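PDB 3EFZ: 14-3-3 protein from Cryptosporidium parvum, which probably binds phosphoserine-containing partner proteins and so takes part in cell regulation, as other 14-3-3 proteins do. Local coordinates for residues B[212-215]-B[216-220]; B[244-247]-B[248-252]. All blocks are in the same frame, centred on the assembly; numbering follows the deposited sequence.

Overall arrangement
Both contacts are local, each running along one helix of the all-helical 14-3-3 fold. Interaction 1 covers the first turns of helix 213-228, and interaction 2 lies inside helix 239-256, the next helix in the chain. Their centres are about 12 Å apart, on the same side of the chain's centre, and they touch: Met217 and Ala220 of 216-220 pack on Val252 of 248-252, with Met217 CG 3.5 Å from Val252 CA. Helix 193-207 touches both. Arg153, predicted to bind phosphoserine on a partner, has its side chain about 11 Å from those of Ala216 and Leu244, which places both contacts in the helical framework close to, but not in, the predicted site.

Interaction 1: residues B[212-215]-B[216-220]; sequences NPEG and AMKFA
Asn212 and Ala216 meet across the first turn of helix 213-228, where Asn212 O accepts a hydrogen bond from Ala216 N at 2.9 Å. Asn212 is the N-cap. Its side chain, swung to the far side from its own backbone N (chi1 -177°), reaches over the helix start, and OD1 takes the Gly215 N hydrogen at 3.0 Å. The donor stands well above the side-chain carbonyl plane, 59° out of it, off the lone pairs of OD1. Successive amides of Met217, Lys218 and Phe219 bind the carbonyls of Pro213, Glu214 and Gly215, so the regular helical pattern is set from the cap onward.

Along the exposed face, Glu214 and Lys218 run side by side and point the same way, both extended beyond CG. Lys218 CG lies beside the lysine's own backbone N (chi1 -79°), which carries the chain back past the preceding turn. The charged ends meet in a long salt bridge, Glu214 OE1 to Lys218 NZ 3.6 Å, while the aliphatic start of the lysine passes the Glu214 carbonyl, Lys218 CB 3.6 Å from Glu214 O. On the buried side, Ala216 CB lies 3.4 Å from both Asn212 O and Pro213 O. The bent chain of Met217 brings SD to 3.7 Å from Pro213 O. Of the Phe219 side chain, CB approaches the earlier turn, 3.3 Å from Gly215 O, and the ring leads away.

That ring packs edge-to-face on Tyr202 and forms a cation-pi contact with Lys206, both of helix 193-207, which Ala216 also touches. Pro213 and Met217 contact Trp255 of helix 239-256, so this helix start packs against both neighbouring helices.

Interaction 2: residues B[244-247]-B[248-252]; sequences LLKI and LRDNV
A middle stretch of helix 239-256, part of the 14-3-3 helical array, carries i to i+3 and i to i+4 side-chain contacts on top of its backbone bonds. Lys246 and Asp250 form a salt bridge, with NZ 3.0 Å from OD2 and approaching its syn lone pair. The lysine chain, which leaves with CG anti to its backbone N (chi1 -172°), turns back only at chi4 to bring the ammonium to the carboxylate.

At the next residue, Ile247 O is gripped twice by Asn251: by Asn251 N at 3.1 Å and by Asn251 ND2 at 2.6 Å, the two donors arriving from opposite faces of the carbonyl plane. The oxygen lies nearly in the Asn251 amide plane, and Ile247 CG2 sits 3.6 Å from ND2. Toward the neighbouring helices, Leu245 CD2 meets Leu248 CD1 loosely at 4.4 Å, and Arg249 NH1 lies 4.0 Å from Leu245 CB, while NH2 forms a salt bridge with Glu228 of helix 213-228.

Thus the charge of Lys246 is probably balanced largely within its own helix and that of Arg249 by the adjacent one, while the second bond to Ile247 O restrains the rotation of the Asn251 amide.

Interaction 1: residues B[212-215]-B[216-220]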
loop_
_atom_site.group_PDB
_atom_site.type_symbol
_atom_site.label_atom_id
_atom_site.label_comp_id
_atom_site.label_asym_id
_atom_site.label_seq_id
_atom_site.Cartn_x
_atom_site.Cartn_y
_atom_site.Cartn_z
ATOM N N ASN B 212 14.830 22.142 -13.072
ATOM C CA ASN B 212 16.127 22.220 -13.752
ATOM C C ASN B 212 16.435 20.920 -14.518
ATOM O O ASN B 212 17.313 20.157 -14.115
ATOM C CB ASN B 212 17.226 22.554 -12.724
ATOM C CG ASN B 212 18.612 22.719 -13.344
ATOM O OD1 ASN B 212 18.773 22.865 -14.567
ATOM N ND2 ASN B 212 19.629 22.706 -12.490
ATOM N N PRO B 213 15.711 20.667 -15.628
ATOM C CA PRO B 213 15.824 19.374 -16.311
ATOM C C PRO B 213 17.197 19.124 -16.942
ATOM O O PRO B 213 17.626 17.975 -17.036
ATOM C CB PRO B 213 14.737 19.439 -17.392
ATOM C CG PRO B 213 13.870 20.608 -17.027
ATOM C CD PRO B 213 14.764 21.562 -16.319
ATOM N N GLU B 214 17.868 20.196 -17.366
ATOM C CA GLU B 214 19.204 20.112 -17.955
ATOM C C GLU B 214 20.247 19.798 -16.885
ATOM O O GLU B 214 21.081 18.907 -17.068
ATOM C CB GLU B 214 19.549 21.405 -18.713
ATOM C CG GLU B 214 20.808 21.302 -19.582
ATOM C CD GLU B 214 21.011 22.493 -20.512
ATOM O OE1 GLU B 214 22.172 22.721 -20.921
ATOM O OE2 GLU B 214 20.022 23.193 -20.847
ATOM N N GLY B 215 20.176 20.515 -15.763
ATOM C CA GLY B 215 21.031 20.244 -14.605
ATOM C C GLY B 215 20.849 18.812 -14.133
ATOM O O GLY B 215 21.817 18.140 -13.770
ATOM N N ALA B 216 19.596 18.354 -14.163
ATOM C CA ALA B 216 19.227 16.975 -13.833
ATOM C C ALA B 216 19.896 15.951 -14.764
ATOM O O ALA B 216 20.442 14.938 -14.303
ATOM C CB ALA B 216 17.702 16.813 -13.875
ATOM N N MET B 217 19.847 16.209 -16.067
ATOM C CA MET B 217 20.394 15.269 -17.032
ATOM C C MET B 217 21.914 15.233 -17.059
ATOM O O MET B 217 22.492 14.154 -17.199
ATOM C CB MET B 217 19.786 15.472 -18.414
ATOM C CG MET B 217 18.694 14.441 -18.745
ATOM S SD MET B 217 17.258 14.310 -17.638
ATOM C CE MET B 217 17.666 12.972 -16.514
ATOM N N LYS B 218 22.556 16.386 -16.889
ATOM C CA LYS B 218 24.009 16.431 -16.693
ATOM C C LYS B 218 24.425 15.646 -15.442
ATOM O O LYS B 218 25.426 14.920 -15.452
ATOM C CB LYS B 218 24.493 17.877 -16.584
ATOM C CG LYS B 218 24.622 18.588 -17.909
ATOM C CD LYS B 218 25.023 20.037 -17.708
ATOM C CE LYS B 218 25.012 20.796 -19.031
ATOM N NZ LYS B 218 25.060 22.265 -18.804
ATOM N N PHE B 219 23.648 15.797 -14.372
ATOM C CA PHE B 219 23.892 15.097 -13.109
ATOM C C PHE B 219 23.821 13.582 -13.323
ATOM O O PHE B 219 24.701 12.841 -12.871
ATOM C CB PHE B 219 22.896 15.570 -12.031
ATOM C CG PHE B 219 23.198 15.056 -10.645
ATOM C CD1 PHE B 219 22.435 14.024 -10.093
ATOM C CD2 PHE B 219 24.247 15.592 -9.892
ATOM C CE1 PHE B 219 22.701 13.526 -8.796
ATOM C CE2 PHE B 219 24.534 15.102 -8.595
ATOM C CZ PHE B 219 23.751 14.062 -8.048
ATOM N N ALA B 220 22.778 13.150 -14.033
ATOM C CA ALA B 220 22.575 11.745 -14.393
ATOM C C ALA B 220 23.657 11.212 -15.331
ATOM O O ALA B 220 24.172 10.120 -15.100
ATOM C CB ALA B 220 21.189 11.537 -15.005
#

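Interaction 2: residues B[244-247]-B[248-252]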
loop_
_atom_site.group_PDB
_atom_site.type_symbol
_atom_site.label_atom_id
_atom_site.label_comp_id
_atom_site.label_asym_id
_atom_site.label_seq_id
_atom_site.Cartn_x
_atom_site.Cartn_y
_atom_site.Cartn_z
ATOM N N LEU B 244 19.154 0.326 -12.693
ATOM C CA LEU B 244 19.179 1.757 -12.389
ATOM C C LEU B 244 19.943 2.552 -13.431
ATOM O O LEU B 244 19.565 3.678 -13.754
ATOM C CB LEU B 244 19.757 2.025 -11.001
ATOM C CG LEU B 244 18.870 1.680 -9.789
ATOM C CD1 LEU B 244 19.732 1.473 -8.560
ATOM C CD2 LEU B 244 17.772 2.730 -9.536
ATOM N N LEU B 245 21.013 1.967 -13.962
ATOM C CA LEU B 245 21.764 2.607 -15.043
ATOM C C LEU B 245 20.921 2.706 -16.299
ATOM O O LEU B 245 21.007 3.701 -17.028
ATOM C CB LEU B 245 23.071 1.868 -15.338
ATOM C CG LEU B 245 24.210 2.058 -14.325
ATOM C CD1 LEU B 245 25.424 1.193 -14.709
ATOM C CD2 LEU B 245 24.594 3.537 -14.192
ATOM N N LYS B 246 20.103 1.684 -16.549
ATOM C CA LYS B 246 19.183 1.705 -17.679
ATOM C C LYS B 246 18.181 2.846 -17.539
ATOM O O LYS B 246 17.992 3.616 -18.482
ATOM C CB LYS B 246 18.452 0.367 -17.834
ATOM C CG LYS B 246 17.623 0.267 -19.113
ATOM C CD LYS B 246 16.795 -1.007 -19.171
ATOM C CE LYS B 246 16.202 -1.214 -20.563
ATOM N NZ LYS B 246 15.295 -0.112 -20.999
ATOM N N ILE B 247 17.548 2.948 -16.369
ATOM C CA ILE B 247 16.575 4.006 -16.085
ATOM C C ILE B 247 17.193 5.397 -16.252
ATOM O O ILE B 247 16.570 6.288 -16.833
ATOM C CB ILE B 247 15.945 3.863 -14.669
ATOM C CG1 ILE B 247 15.144 2.562 -14.563
ATOM C CG2 ILE B 247 15.052 5.072 -14.345
ATOM C CD1 ILE B 247 14.854 2.115 -13.138
ATOM N N LEU B 248 18.416 5.565 -15.749
ATOM C CA LEU B 248 19.143 6.830 -15.871
ATOM C C LEU B 248 19.445 7.173 -17.331
ATOM O O LEU B 248 19.270 8.318 -17.754
ATOM C CB LEU B 248 20.436 6.814 -15.033
ATOM C CG LEU B 248 20.312 6.933 -13.509
ATOM C CD1 LEU B 248 21.555 6.409 -12.812
ATOM C CD2 LEU B 248 20.027 8.364 -13.092
ATOM N N ARG B 249 19.888 6.174 -18.089
ATOM C CA ARG B 249 20.160 6.331 -19.519
ATOM C C ARG B 249 18.905 6.648 -20.330
ATOM O O ARG B 249 18.926 7.547 -21.169
ATOM C CB ARG B 249 20.834 5.082 -20.086
ATOM C CG ARG B 249 22.313 5.010 -19.808
ATOM C CD ARG B 249 22.941 3.837 -20.551
ATOM N NE ARG B 249 24.395 3.959 -20.642
ATOM C CZ ARG B 249 25.266 3.304 -19.870
ATOM N NH1 ARG B 249 24.841 2.467 -18.927
ATOM N NH2 ARG B 249 26.572 3.486 -20.048
ATOM N N ASP B 250 17.831 5.900 -20.077
ATOM C CA ASP B 250 16.548 6.107 -20.744
ATOM C C ASP B 250 16.027 7.521 -20.540
ATOM O O ASP B 250 15.464 8.124 -21.454
ATOM C CB ASP B 250 15.503 5.108 -20.237
ATOM C CG ASP B 250 15.775 3.683 -20.694
ATOM O OD1 ASP B 250 16.708 3.469 -21.498
ATOM O OD2 ASP B 250 15.049 2.769 -20.241
ATOM N N ASN B 251 16.219 8.046 -19.336
ATOM C CA ASN B 251 15.726 9.373 -19.012
ATOM C C ASN B 251 16.522 10.505 -19.651
ATOM O O ASN B 251 15.934 11.497 -20.088
ATOM C CB ASN B 251 15.609 9.551 -17.504
ATOM C CG ASN B 251 14.336 8.965 -16.963
ATOM O OD1 ASN B 251 13.355 9.675 -16.781
ATOM N ND2 ASN B 251 14.327 7.660 -16.736
ATOM N N VAL B 252 17.846 10.354 -19.714
ATOM C CA VAL B 252 18.693 11.347 -20.384
ATOM C C VAL B 252 18.399 11.402 -21.887
ATOM O O VAL B 252 18.334 12.493 -22.462
ATOM C CB VAL B 252 20.217 11.129 -20.140
ATOM C CG1 VAL B 252 21.013 12.257 -20.760
ATOM C CG2 VAL B 252 20.530 11.075 -18.663
#